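Local coordinates for xylulokinase (Brucella ovis, PDB 5VM1), which probably phosphorylates D-xylulose to D-xylulose 5-phosphate at the expense of ATP, as a member of the FGGY family of carbohydrate kinases, at residues L23-Q29 with A434-R439; A248-V254 with C288-P292; R166-T170 with L225-W229; G16-A22 with A34-L39. Residues are numbered along the deposited sequence.

How the interactions relate
Interactions 1 and 4 share strand 19-26. Interaction 4, partly buried with exposed residues on the edge strand, pairs it by backbone hydrogen bonds with strand 31-38; interaction 1 lays helix 433-446 of the C-terminal half across it through apolar side chains, with an Arg-Gln pair at the turn that follows. Interactions 1 and 2 are buried and touch, NH1 of Arg439 reaching O of Cys249 at 2.9 Å; interaction 2 has one hydrogen bond of its own, from a histidine ring to a backbone carbonyl, amid Ala, Cys, Val and Leu side chains. Interaction 3 lies apart, its nearest atoms about 8 Å from those of interaction 4. Partly buried, it joins two peripheral helices by aliphatic and indole packing.

Interaction 1 of 4, residues L23-Q29 with A434-R439; sequences LLIDEAQ and AFGAAR
Arg439 NE and Arg439 NH2 both donate to Gln29 OE1, at 2.6 and 2.9 Å respectively. Gln29 (chi1 m, chi2 t), with positive phi (63°/33°), closes a type I turn begun at Asp26, with Gln29 N 3.1 Å from Asp26 O; OD1 of Asp26 accepts from Ala28 N at 2.6 Å, an Asx turn. Arg439 NH1 bonds to the carbonyls of Cys249 and Thr455. Residues 434-439 are helical and cross strand 23-26 at -47°, axes 8.2 Å apart; CA-CA distances are 6.1 Å for Leu23-Ala434 and 7.6 Å for Gln29-Arg439. This helix, from the C-terminal half of the FGGY kinase, lies on the N-terminal sheet, and Ala434 also touches Asp14, predicted to be important for activity. Leu23 and Ile25 point toward the helix, Leu24 away. Leu23 (t, p) brings CD2 to 3.7 Å from Phe435 CB, and Ile25 CD1 lies 3.6 Å from Ala438 CB. The Phe435 ring, chi1 t, meets Leu23 CD2 and Ile25 CG2 along its edge.

Interaction 2 of 4, residues A248-V254 with C288-P292; sequences ACGMGTV and CHALP
His289 is the main projection of the loop 288-292, fitting a hollow between the last turn of helix 243-251 and the chain that leaves it. CA-CA distances are 7.6 Å for Cys249-Ala290 and 7.8 Å for Val254-His289. Ala248 CB and Cys249 SG each lie 3.9 Å from His289 CE1, while Val254 CG1 approaches His289 NE2 to 3.5 Å. The ring (chi1 t, -150°) reaches deep enough for NE2 to donate to Thr253 O at 3.0 Å, nearly in line at 170°. Its ND1 accepts from the backbone N of Ala290 at 2.7 Å, so both ring nitrogens are engaged. The hollow depends on how the helix ends: Gly252 departs with positive phi (82°/14°), Thr253 N returns to Ala248 O at 2.8 Å, and Thr253 is the centre of an inverse gamma turn that presents its carbonyl to the ring. Here, in the FGGY kinase fold, the helix that starts at the predicted proton acceptor Asp243 meets the connection between strands 285-288 and 295-301 of the C-terminal sheet. Phe270 of the same sheet packs edge-to-face with His289. Beside the imidazole, Cys249 SG (chi1 m) sits 3.8 Å from Ala290 CB. Leu291 (m, t) wedges against Cys249 and Val254, its CD2 4.2 Å from Cys249 SG and its CD1 3.8 Å from Val254 CB; Leu440 of helix 433-446 packs against Cys249, Ala290 and Leu291.

Interaction 3 of 4, residues R166-T170 with L225-W229; sequences RLWLT and LAAEW
Both segments are C-terminal ends of helices: residues 166-170 finish helix 161-170, and 225-228 finish helix 223-228, with Trp229 just beyond it in the following loop. The CA atoms of Leu169 and Leu225, the nearest across the contact, are 7.3 Å apart. In the first helix Thr170 N bonds to Arg166 O at 2.7 Å, and Thr170 OG1 (chi1 p) donates to that same Arg166 O at 2.8 Å. At the end of the second, Glu228 N (3.2 Å) and Trp229 N (3.4 Å) make weak bonds to Leu225 O. Leu225 (m, t) points at the first helix and places CD1 3.4 Å from Trp168 O and 3.8 Å from Leu169 O; the same CD1 lies over one face of the Trp168 indole. Its other methyl, CD2, is 4.2 Å from Trp168 CZ2. Trp168 (chi1 t, chi2 63°) brings CH2 to 4.0 Å from Trp229 CH2, and Leu169 CD2 (m, t) is 4.3 Å from Trp229 CH2, both at the edge of the Trp229 ring (chi1 m). Helix 53-70 of the N-terminal half adjoins the pair, with Ile57 and Arg61 on Trp168 and Ile64 on Trp229. Arg222, just ahead of helix 223-228, donates to Trp168 O. No polar bond links the two segments: a leucine methyl lies against two backbone carbonyls, and the rest is van der Waals packing of leucine and tryptophan side chains.

Interaction 4 of 4, residues G16-A22 with A34-L39; sequences GTSGVKA and AAHGEL
Strands 19-26 and 31-38 form an antiparallel beta hairpin on the edge of the N-terminal sheet of this FGGY kinase, their short segments running at 166° with axes 4.7 Å apart. The ladder has hydrogen-bonded pairs at Val20-Gly37 and Ala22-Ala35, and non-hydrogen-bonded pairs at Gly19-Glu38 and Lys21-His36. Val20 N to Gly37 O, Gly37 N to Val20 O and Ala22 N to Ala35 O are each 2.9 Å, and Ala35 N to Ala22 O is 3.0 Å. Past the paired region, Leu39 N donates to Ser18 O at 3.2 Å. On its other side the strand is joined to strand 9-15, where the backbone of Lys21 bonds to that of Asp14, predicted to be important for activity. CA-H...O contacts add to these, such as Ala34 CA to Ala22 O at 3.0 Å. In apolar packing, Leu39 (m, t) sets CD1 4.1 Å from Val20 CG2, and helix 53-70 packs on both residues. The sheet face bearing Lys21 and His36 is more polar: Lys21 NZ forms a salt bridge with Asp430. A CB on Gly19 would clash with the imidazole there; without one, Gly19 CA lies 3.8 Å from His36 NE2.

Interaction 1 of 4, residues L23-Q29 with A434-R439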
loop_
_atom_site.group_PDB
_atom_site.type_symbol
_atom_site.label_atom_id
_atom_site.label_comp_id
_atom_site.label_asym_id
_atom_site.label_seq_id
_atom_site.Cartn_x
_atom_site.Cartn_y
_atom_site.Cartn_z
ATOM N N LEU A 23 10.113 14.694 3.025
ATOM C CA LEU A 23 10.799 14.339 4.255
ATOM C C LEU A 23 12.292 14.445 4.025
ATOM O O LEU A 23 12.821 13.847 3.079
ATOM C CB LEU A 23 10.439 12.924 4.701
ATOM C CG LEU A 23 11.012 12.488 6.039
ATOM C CD1 LEU A 23 10.488 13.356 7.137
ATOM C CD2 LEU A 23 10.648 11.059 6.289
ATOM N N LEU A 24 12.972 15.170 4.907
ATOM C CA LEU A 24 14.402 15.388 4.781
ATOM C C LEU A 24 15.098 14.744 5.961
ATOM O O LEU A 24 14.748 15.011 7.115
ATOM C CB LEU A 24 14.730 16.882 4.704
ATOM C CG LEU A 24 16.193 17.233 4.458
ATOM C CD1 LEU A 24 16.685 16.712 3.115
ATOM C CD2 LEU A 24 16.322 18.732 4.524
ATOM N N ILE A 25 16.099 13.921 5.659
ATOM C CA ILE A 25 16.842 13.174 6.659
ATOM C C ILE A 25 18.337 13.336 6.401
ATOM O O ILE A 25 18.777 13.620 5.286
ATOM C CB ILE A 25 16.468 11.671 6.656
ATOM C CG1 ILE A 25 16.897 11.031 5.327
ATOM C CG2 ILE A 25 14.968 11.462 6.978
ATOM C CD1 ILE A 25 16.876 9.545 5.346
ATOM N N ASP A 26 19.117 13.098 7.445
ATOM C CA ASP A 26 20.559 13.231 7.401
ATOM C C ASP A 26 21.170 11.857 7.182
ATOM O O ASP A 26 20.458 10.882 6.931
ATOM C CB ASP A 26 21.078 13.897 8.677
ATOM C CG ASP A 26 20.744 13.112 9.938
ATOM O OD1 ASP A 26 21.082 11.913 9.997
ATOM O OD2 ASP A 26 20.167 13.694 10.882
ATOM N N GLU A 27 22.504 11.780 7.264
ATOM C CA GLU A 27 23.203 10.522 7.013
ATOM C C GLU A 27 22.841 9.434 8.024
ATOM O O GLU A 27 22.935 8.245 7.695
ATOM C CB GLU A 27 24.726 10.755 7.007
ATOM N N ALA A 28 22.365 9.803 9.218
ATOM C CA ALA A 28 22.014 8.831 10.250
ATOM C C ALA A 28 20.518 8.543 10.311
ATOM O O ALA A 28 20.058 7.897 11.264
ATOM C CB ALA A 28 22.501 9.330 11.611
ATOM N N GLN A 29 19.772 8.970 9.284
ATOM C CA GLN A 29 18.347 8.707 9.110
ATOM C C GLN A 29 17.512 9.330 10.227
ATOM O O GLN A 29 16.475 8.793 10.630
ATOM C CB GLN A 29 18.073 7.210 8.964
ATOM C CG GLN A 29 19.008 6.530 7.980
ATOM C CD GLN A 29 18.778 5.032 7.896
ATOM O OE1 GLN A 29 17.653 4.562 8.082
ATOM N NE2 GLN A 29 19.851 4.267 7.669
ATOM N N ALA A 434 7.063 8.052 3.067
ATOM C CA ALA A 434 8.023 9.131 2.839
ATOM C C ALA A 434 9.369 8.814 3.462
ATOM O O ALA A 434 10.409 9.224 2.938
ATOM C CB ALA A 434 7.483 10.460 3.362
ATOM N N PHE A 435 9.386 8.116 4.590
ATOM C CA PHE A 435 10.678 7.756 5.157
ATOM C C PHE A 435 11.354 6.660 4.336
ATOM O O PHE A 435 12.573 6.688 4.145
ATOM C CB PHE A 435 10.516 7.353 6.614
ATOM C CG PHE A 435 11.783 6.972 7.272
ATOM C CD1 PHE A 435 12.793 7.901 7.434
ATOM C CD2 PHE A 435 11.959 5.693 7.784
ATOM C CE1 PHE A 435 13.975 7.557 8.061
ATOM C CE2 PHE A 435 13.143 5.341 8.412
ATOM C CZ PHE A 435 14.146 6.276 8.550
ATOM N N GLY A 436 10.580 5.697 3.827
ATOM C CA GLY A 436 11.158 4.701 2.942
ATOM C C GLY A 436 11.711 5.319 1.675
ATOM O O GLY A 436 12.762 4.908 1.167
ATOM N N ALA A 437 11.001 6.310 1.145
ATOM C CA ALA A 437 11.491 7.033 -0.012
ATOM C C ALA A 437 12.818 7.739 0.303
ATOM O O ALA A 437 13.785 7.626 -0.453
ATOM C CB ALA A 437 10.410 8.010 -0.480
ATOM N N ALA A 438 12.906 8.425 1.443
ATOM C CA ALA A 438 14.184 9.026 1.814
ATOM C C ALA A 438 15.276 7.969 1.888
ATOM O O ALA A 438 16.359 8.141 1.319
ATOM C CB ALA A 438 14.060 9.749 3.153
ATOM N N ARG A 439 14.976 6.835 2.526
ATOM C CA ARG A 439 15.926 5.733 2.601
ATOM C C ARG A 439 16.335 5.237 1.218
ATOM O O ARG A 439 17.517 4.967 0.980
ATOM C CB ARG A 439 15.333 4.595 3.426
ATOM C CG ARG A 439 15.485 4.776 4.909
ATOM C CD ARG A 439 14.890 3.614 5.661
ATOM N NE ARG A 439 15.581 3.416 6.922
ATOM C CZ ARG A 439 15.306 2.439 7.771
ATOM N NH1 ARG A 439 14.346 1.569 7.499
ATOM N NH2 ARG A 439 16.001 2.324 8.883
#

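Interaction 2 of 4, residues A248-V254 with C288-P292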
loop_
_atom_site.group_PDB
_atom_site.type_symbol
_atom_site.label_atom_id
_atom_site.label_comp_id
_atom_site.label_asym_id
_atom_site.label_seq_id
_atom_site.Cartn_x
_atom_site.Cartn_y
_atom_site.Cartn_z
ATOM N N ALA A 248 7.154 -0.289 3.616
ATOM C CA ALA A 248 7.899 -1.427 4.152
ATOM C C ALA A 248 9.397 -1.138 4.256
ATOM O O ALA A 248 10.042 -1.559 5.224
ATOM C CB ALA A 248 7.661 -2.662 3.284
ATOM N N CYS A 249 9.964 -0.406 3.282
ATOM C CA CYS A 249 11.353 0.040 3.403
ATOM C C CYS A 249 11.528 0.991 4.569
ATOM O O CYS A 249 12.545 0.950 5.258
ATOM C CB CYS A 249 11.829 0.728 2.126
ATOM S SG CYS A 249 12.125 -0.346 0.725
ATOM N N GLY A 250 10.541 1.852 4.818
ATOM C CA GLY A 250 10.613 2.711 5.988
ATOM C C GLY A 250 10.539 1.933 7.287
ATOM O O GLY A 250 11.118 2.343 8.293
ATOM N N MET A 251 9.841 0.803 7.280
ATOM C CA MET A 251 9.622 0.012 8.478
ATOM C C MET A 251 10.675 -1.060 8.710
ATOM O O MET A 251 10.682 -1.660 9.788
ATOM C CB MET A 251 8.273 -0.689 8.396
ATOM C CG MET A 251 7.729 -1.029 9.753
ATOM S SD MET A 251 6.678 0.335 10.182
ATOM C CE MET A 251 5.583 0.166 8.734
ATOM N N GLY A 252 11.565 -1.309 7.749
ATOM C CA GLY A 252 12.496 -2.415 7.853
ATOM C C GLY A 252 11.923 -3.758 7.455
ATOM O O GLY A 252 12.542 -4.792 7.747
ATOM N N THR A 253 10.769 -3.784 6.793
ATOM C CA THR A 253 10.149 -5.045 6.404
ATOM C C THR A 253 10.628 -5.454 5.006
ATOM O O THR A 253 9.938 -5.306 4.005
ATOM C CB THR A 253 8.638 -4.916 6.458
ATOM O OG1 THR A 253 8.281 -4.265 7.673
ATOM C CG2 THR A 253 8.015 -6.277 6.424
ATOM N N VAL A 254 11.862 -5.951 4.954
ATOM C CA VAL A 254 12.479 -6.308 3.682
ATOM C C VAL A 254 13.088 -7.714 3.709
ATOM O O VAL A 254 13.415 -8.274 2.655
ATOM C CB VAL A 254 13.528 -5.254 3.293
ATOM C CG1 VAL A 254 12.878 -3.912 3.114
ATOM C CG2 VAL A 254 14.583 -5.164 4.359
ATOM N N CYS A 288 6.803 -7.380 -6.749
ATOM C CA CYS A 288 8.213 -7.107 -6.490
ATOM C C CYS A 288 8.348 -6.123 -5.335
ATOM O O CYS A 288 7.500 -5.249 -5.128
ATOM C CB CYS A 288 8.891 -6.509 -7.727
ATOM S SG CYS A 288 8.743 -7.482 -9.249
ATOM N N HIS A 289 9.423 -6.275 -4.574
ATOM C CA HIS A 289 9.767 -5.299 -3.554
ATOM C C HIS A 289 10.606 -4.187 -4.177
ATOM O O HIS A 289 10.884 -4.186 -5.372
ATOM C CB HIS A 289 10.520 -5.967 -2.410
ATOM C CG HIS A 289 10.317 -5.306 -1.081
ATOM N ND1 HIS A 289 10.164 -3.944 -0.944
ATOM C CD2 HIS A 289 10.293 -5.816 0.174
ATOM C CE1 HIS A 289 10.051 -3.642 0.337
ATOM N NE2 HIS A 289 10.137 -4.758 1.035
ATOM N N ALA A 290 10.979 -3.196 -3.377
ATOM C CA ALA A 290 11.840 -2.140 -3.888
ATOM C C ALA A 290 13.286 -2.573 -3.953
ATOM O O ALA A 290 14.111 -1.825 -4.477
ATOM C CB ALA A 290 11.742 -0.882 -3.038
ATOM N N LEU A 291 13.620 -3.735 -3.399
ATOM C CA LEU A 291 15.017 -4.111 -3.387
ATOM C C LEU A 291 15.263 -5.195 -4.416
ATOM O O LEU A 291 14.370 -5.979 -4.737
ATOM C CB LEU A 291 15.454 -4.590 -1.999
ATOM C CG LEU A 291 15.052 -3.642 -0.859
ATOM C CD1 LEU A 291 15.729 -4.009 0.437
ATOM C CD2 LEU A 291 15.336 -2.202 -1.216
ATOM N N PRO A 292 16.458 -5.263 -4.967
ATOM C CA PRO A 292 16.704 -6.254 -6.017
ATOM C C PRO A 292 16.554 -7.664 -5.461
ATOM O O PRO A 292 16.700 -7.897 -4.260
ATOM C CB PRO A 292 18.137 -5.948 -6.471
ATOM C CG PRO A 292 18.701 -5.118 -5.406
ATOM C CD PRO A 292 17.610 -4.376 -4.739
#

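Interaction 3 of 4, residues R166-T170 with L225-W229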
loop_
_atom_site.group_PDB
_atom_site.type_symbol
_atom_site.label_atom_id
_atom_site.label_comp_id
_atom_site.label_asym_id
_atom_site.label_seq_id
_atom_site.Cartn_x
_atom_site.Cartn_y
_atom_site.Cartn_z
ATOM N N ARG A 166 8.794 11.815 -11.351
ATOM C CA ARG A 166 10.187 11.630 -11.742
ATOM C C ARG A 166 10.453 12.239 -13.115
ATOM O O ARG A 166 11.575 12.691 -13.392
ATOM C CB ARG A 166 10.569 10.142 -11.726
ATOM C CG ARG A 166 12.043 9.855 -12.123
ATOM C CD ARG A 166 12.209 8.554 -12.900
ATOM N NE ARG A 166 11.533 7.460 -12.206
ATOM C CZ ARG A 166 11.941 6.900 -11.065
ATOM N NH1 ARG A 166 11.222 5.919 -10.526
ATOM N NH2 ARG A 166 13.056 7.298 -10.463
ATOM N N LEU A 167 9.453 12.201 -14.004
ATOM C CA LEU A 167 9.605 12.808 -15.321
ATOM C C LEU A 167 9.807 14.304 -15.191
ATOM O O LEU A 167 10.649 14.889 -15.880
ATOM C CB LEU A 167 8.376 12.531 -16.180
ATOM C CG LEU A 167 8.347 13.148 -17.578
ATOM C CD1 LEU A 167 9.463 12.603 -18.459
ATOM C CD2 LEU A 167 6.992 12.938 -18.213
ATOM N N TRP A 168 9.051 14.934 -14.291
ATOM C CA TRP A 168 9.249 16.345 -13.979
ATOM C C TRP A 168 10.618 16.593 -13.324
ATOM O O TRP A 168 11.269 17.603 -13.604
ATOM C CB TRP A 168 8.087 16.830 -13.106
ATOM C CG TRP A 168 8.307 18.167 -12.486
ATOM C CD1 TRP A 168 8.465 19.343 -13.131
ATOM C CD2 TRP A 168 8.458 18.450 -11.079
ATOM N NE1 TRP A 168 8.683 20.355 -12.219
ATOM C CE2 TRP A 168 8.684 19.833 -10.955
ATOM C CE3 TRP A 168 8.416 17.667 -9.920
ATOM C CZ2 TRP A 168 8.864 20.456 -9.719
ATOM C CZ3 TRP A 168 8.592 18.296 -8.684
ATOM C CH2 TRP A 168 8.810 19.670 -8.597
ATOM N N LEU A 169 11.055 15.698 -12.431
ATOM C CA LEU A 169 12.308 15.890 -11.696
ATOM C C LEU A 169 13.539 15.627 -12.566
ATOM O O LEU A 169 14.513 16.386 -12.515
ATOM C CB LEU A 169 12.314 14.967 -10.478
ATOM C CG LEU A 169 11.369 15.309 -9.320
ATOM C CD1 LEU A 169 11.383 14.198 -8.272
ATOM C CD2 LEU A 169 11.803 16.628 -8.693
ATOM N N THR A 170 13.523 14.555 -13.367
ATOM C CA THR A 170 14.709 14.091 -14.076
ATOM C C THR A 170 14.617 14.194 -15.583
ATOM O O THR A 170 15.657 14.167 -16.242
ATOM C CB THR A 170 15.010 12.611 -13.769
ATOM O OG1 THR A 170 14.019 11.785 -14.401
ATOM C CG2 THR A 170 15.056 12.342 -12.282
ATOM N N LEU A 225 16.132 22.621 -12.151
ATOM C CA LEU A 225 15.634 22.368 -10.804
ATOM C C LEU A 225 16.759 22.354 -9.774
ATOM O O LEU A 225 16.566 22.811 -8.641
ATOM C CB LEU A 225 14.880 21.037 -10.766
ATOM C CG LEU A 225 13.552 21.064 -11.502
ATOM C CD1 LEU A 225 12.957 19.703 -11.546
ATOM C CD2 LEU A 225 12.641 22.021 -10.775
ATOM N N ALA A 226 17.939 21.850 -10.150
ATOM C CA ALA A 226 19.081 21.871 -9.239
ATOM C C ALA A 226 19.469 23.294 -8.854
ATOM O O ALA A 226 19.945 23.526 -7.735
ATOM C CB ALA A 226 20.274 21.147 -9.868
ATOM N N ALA A 227 19.275 24.256 -9.758
ATOM C CA ALA A 227 19.565 25.650 -9.452
ATOM C C ALA A 227 18.389 26.372 -8.816
ATOM O O ALA A 227 18.593 27.341 -8.080
ATOM C CB ALA A 227 19.985 26.399 -10.723
ATOM N N GLU A 228 17.161 25.929 -9.088
ATOM C CA GLU A 228 15.997 26.609 -8.535
ATOM C C GLU A 228 15.962 26.500 -7.017
ATOM O O GLU A 228 15.448 27.404 -6.342
ATOM C CB GLU A 228 14.726 26.033 -9.165
ATOM C CG GLU A 228 13.427 26.719 -8.764
ATOM C CD GLU A 228 12.232 26.166 -9.525
ATOM O OE1 GLU A 228 12.324 26.049 -10.764
ATOM O OE2 GLU A 228 11.214 25.816 -8.884
ATOM N N TRP A 229 16.527 25.418 -6.467
ATOM C CA TRP A 229 16.632 25.185 -5.029
ATOM C C TRP A 229 18.079 25.241 -4.539
ATOM O O TRP A 229 18.344 24.967 -3.359
ATOM C CB TRP A 229 16.004 23.832 -4.671
ATOM C CG TRP A 229 14.622 23.662 -5.225
ATOM C CD1 TRP A 229 13.641 24.607 -5.270
ATOM C CD2 TRP A 229 14.075 22.487 -5.846
ATOM N NE1 TRP A 229 12.517 24.097 -5.864
ATOM C CE2 TRP A 229 12.754 22.796 -6.227
ATOM C CE3 TRP A 229 14.571 21.206 -6.108
ATOM C CZ2 TRP A 229 11.917 21.866 -6.864
ATOM C CZ3 TRP A 229 13.747 20.291 -6.736
ATOM C CH2 TRP A 229 12.433 20.626 -7.109
#

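Interaction 4 of 4, residues G16-A22 with A34-L39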
loop_
_atom_site.group_PDB
_atom_site.type_symbol
_atom_site.label_atom_id
_atom_site.label_comp_id
_atom_site.label_asym_id
_atom_site.label_seq_id
_atom_site.Cartn_x
_atom_site.Cartn_y
_atom_site.Cartn_z
ATOM N N GLY A 16 0.988 10.813 -2.217
ATOM C CA GLY A 16 -0.158 10.030 -1.816
ATOM C C GLY A 16 -1.408 10.503 -2.522
ATOM O O GLY A 16 -1.413 11.453 -3.308
ATOM N N THR A 17 -2.508 9.839 -2.213
ATOM C CA THR A 17 -3.736 10.256 -2.857
ATOM C C THR A 17 -4.256 11.554 -2.232
ATOM O O THR A 17 -4.782 12.416 -2.946
ATOM C CB THR A 17 -4.726 9.086 -2.850
ATOM O OG1 THR A 17 -6.063 9.573 -2.759
ATOM C CG2 THR A 17 -4.420 8.100 -1.730
ATOM N N SER A 18 -4.047 11.748 -0.931
ATOM C CA SER A 18 -4.498 12.941 -0.224
ATOM C C SER A 18 -3.450 14.055 -0.186
ATOM O O SER A 18 -3.776 15.182 0.215
ATOM C CB SER A 18 -4.886 12.574 1.209
ATOM O OG SER A 18 -3.712 12.329 1.978
ATOM N N GLY A 19 -2.197 13.772 -0.538
ATOM C CA GLY A 19 -1.208 14.835 -0.561
ATOM C C GLY A 19 0.184 14.352 -0.917
ATOM O O GLY A 19 0.435 13.164 -1.148
ATOM N N VAL A 20 1.093 15.317 -0.975
ATOM C CA VAL A 20 2.504 15.089 -1.243
ATOM C C VAL A 20 3.248 15.407 0.045
ATOM O O VAL A 20 3.133 16.522 0.569
ATOM C CB VAL A 20 3.002 15.959 -2.404
ATOM C CG1 VAL A 20 4.535 15.881 -2.531
ATOM C CG2 VAL A 20 2.297 15.571 -3.707
ATOM N N LYS A 21 3.988 14.427 0.564
ATOM C CA LYS A 21 4.786 14.574 1.770
ATOM C C LYS A 21 6.245 14.668 1.359
ATOM O O LYS A 21 6.677 13.964 0.446
ATOM C CB LYS A 21 4.582 13.393 2.726
ATOM C CG LYS A 21 4.665 13.764 4.216
ATOM C CD LYS A 21 5.724 12.978 4.968
ATOM C CE LYS A 21 6.016 13.585 6.338
ATOM N NZ LYS A 21 5.369 12.880 7.492
ATOM N N ALA A 22 6.974 15.606 1.961
ATOM C CA ALA A 22 8.397 15.782 1.704
ATOM C C ALA A 22 9.141 15.593 3.013
ATOM O O ALA A 22 8.858 16.285 3.990
ATOM C CB ALA A 22 8.688 17.156 1.117
ATOM N N ALA A 34 9.976 18.267 7.554
ATOM C CA ALA A 34 8.967 17.664 6.699
ATOM C C ALA A 34 7.951 18.723 6.321
ATOM O O ALA A 34 7.700 19.655 7.084
ATOM C CB ALA A 34 8.258 16.502 7.389
ATOM N N ALA A 35 7.353 18.570 5.145
ATOM C CA ALA A 35 6.340 19.518 4.702
ATOM C C ALA A 35 5.298 18.764 3.894
ATOM O O ALA A 35 5.558 17.682 3.366
ATOM C CB ALA A 35 6.932 20.674 3.892
ATOM N N HIS A 36 4.111 19.359 3.802
ATOM C CA HIS A 36 2.962 18.744 3.156
ATOM C C HIS A 36 2.384 19.696 2.119
ATOM O O HIS A 36 2.304 20.908 2.346
ATOM C CB HIS A 36 1.882 18.391 4.193
ATOM C CG HIS A 36 0.883 17.392 3.709
ATOM N ND1 HIS A 36 -0.378 17.747 3.275
ATOM C CD2 HIS A 36 0.959 16.046 3.584
ATOM C CE1 HIS A 36 -1.035 16.662 2.903
ATOM N NE2 HIS A 36 -0.245 15.616 3.079
ATOM N N GLY A 37 1.918 19.127 1.013
ATOM C CA GLY A 37 1.173 19.858 0.011
ATOM C C GLY A 37 -0.118 19.124 -0.256
ATOM O O GLY A 37 -0.089 17.923 -0.529
ATOM N N GLU A 38 -1.252 19.811 -0.137
ATOM C CA GLU A 38 -2.551 19.158 -0.204
ATOM C C GLU A 38 -2.934 18.777 -1.629
ATOM O O GLU A 38 -2.502 19.394 -2.606
ATOM C CB GLU A 38 -3.641 20.054 0.356
ATOM C CG GLU A 38 -3.577 20.233 1.837
ATOM C CD GLU A 38 -4.833 20.881 2.353
ATOM O OE1 GLU A 38 -5.207 20.601 3.506
ATOM O OE2 GLU A 38 -5.458 21.656 1.594
ATOM N N LEU A 39 -3.732 17.717 -1.733
ATOM C CA LEU A 39 -4.254 17.238 -3.002
ATOM C C LEU A 39 -5.743 16.975 -2.858
ATOM O O LEU A 39 -6.216 16.540 -1.806
ATOM C CB LEU A 39 -3.577 15.949 -3.454
ATOM C CG LEU A 39 -2.237 16.083 -4.140
ATOM C CD1 LEU A 39 -1.644 14.691 -4.344
ATOM C CD2 LEU A 39 -2.401 16.872 -5.435
#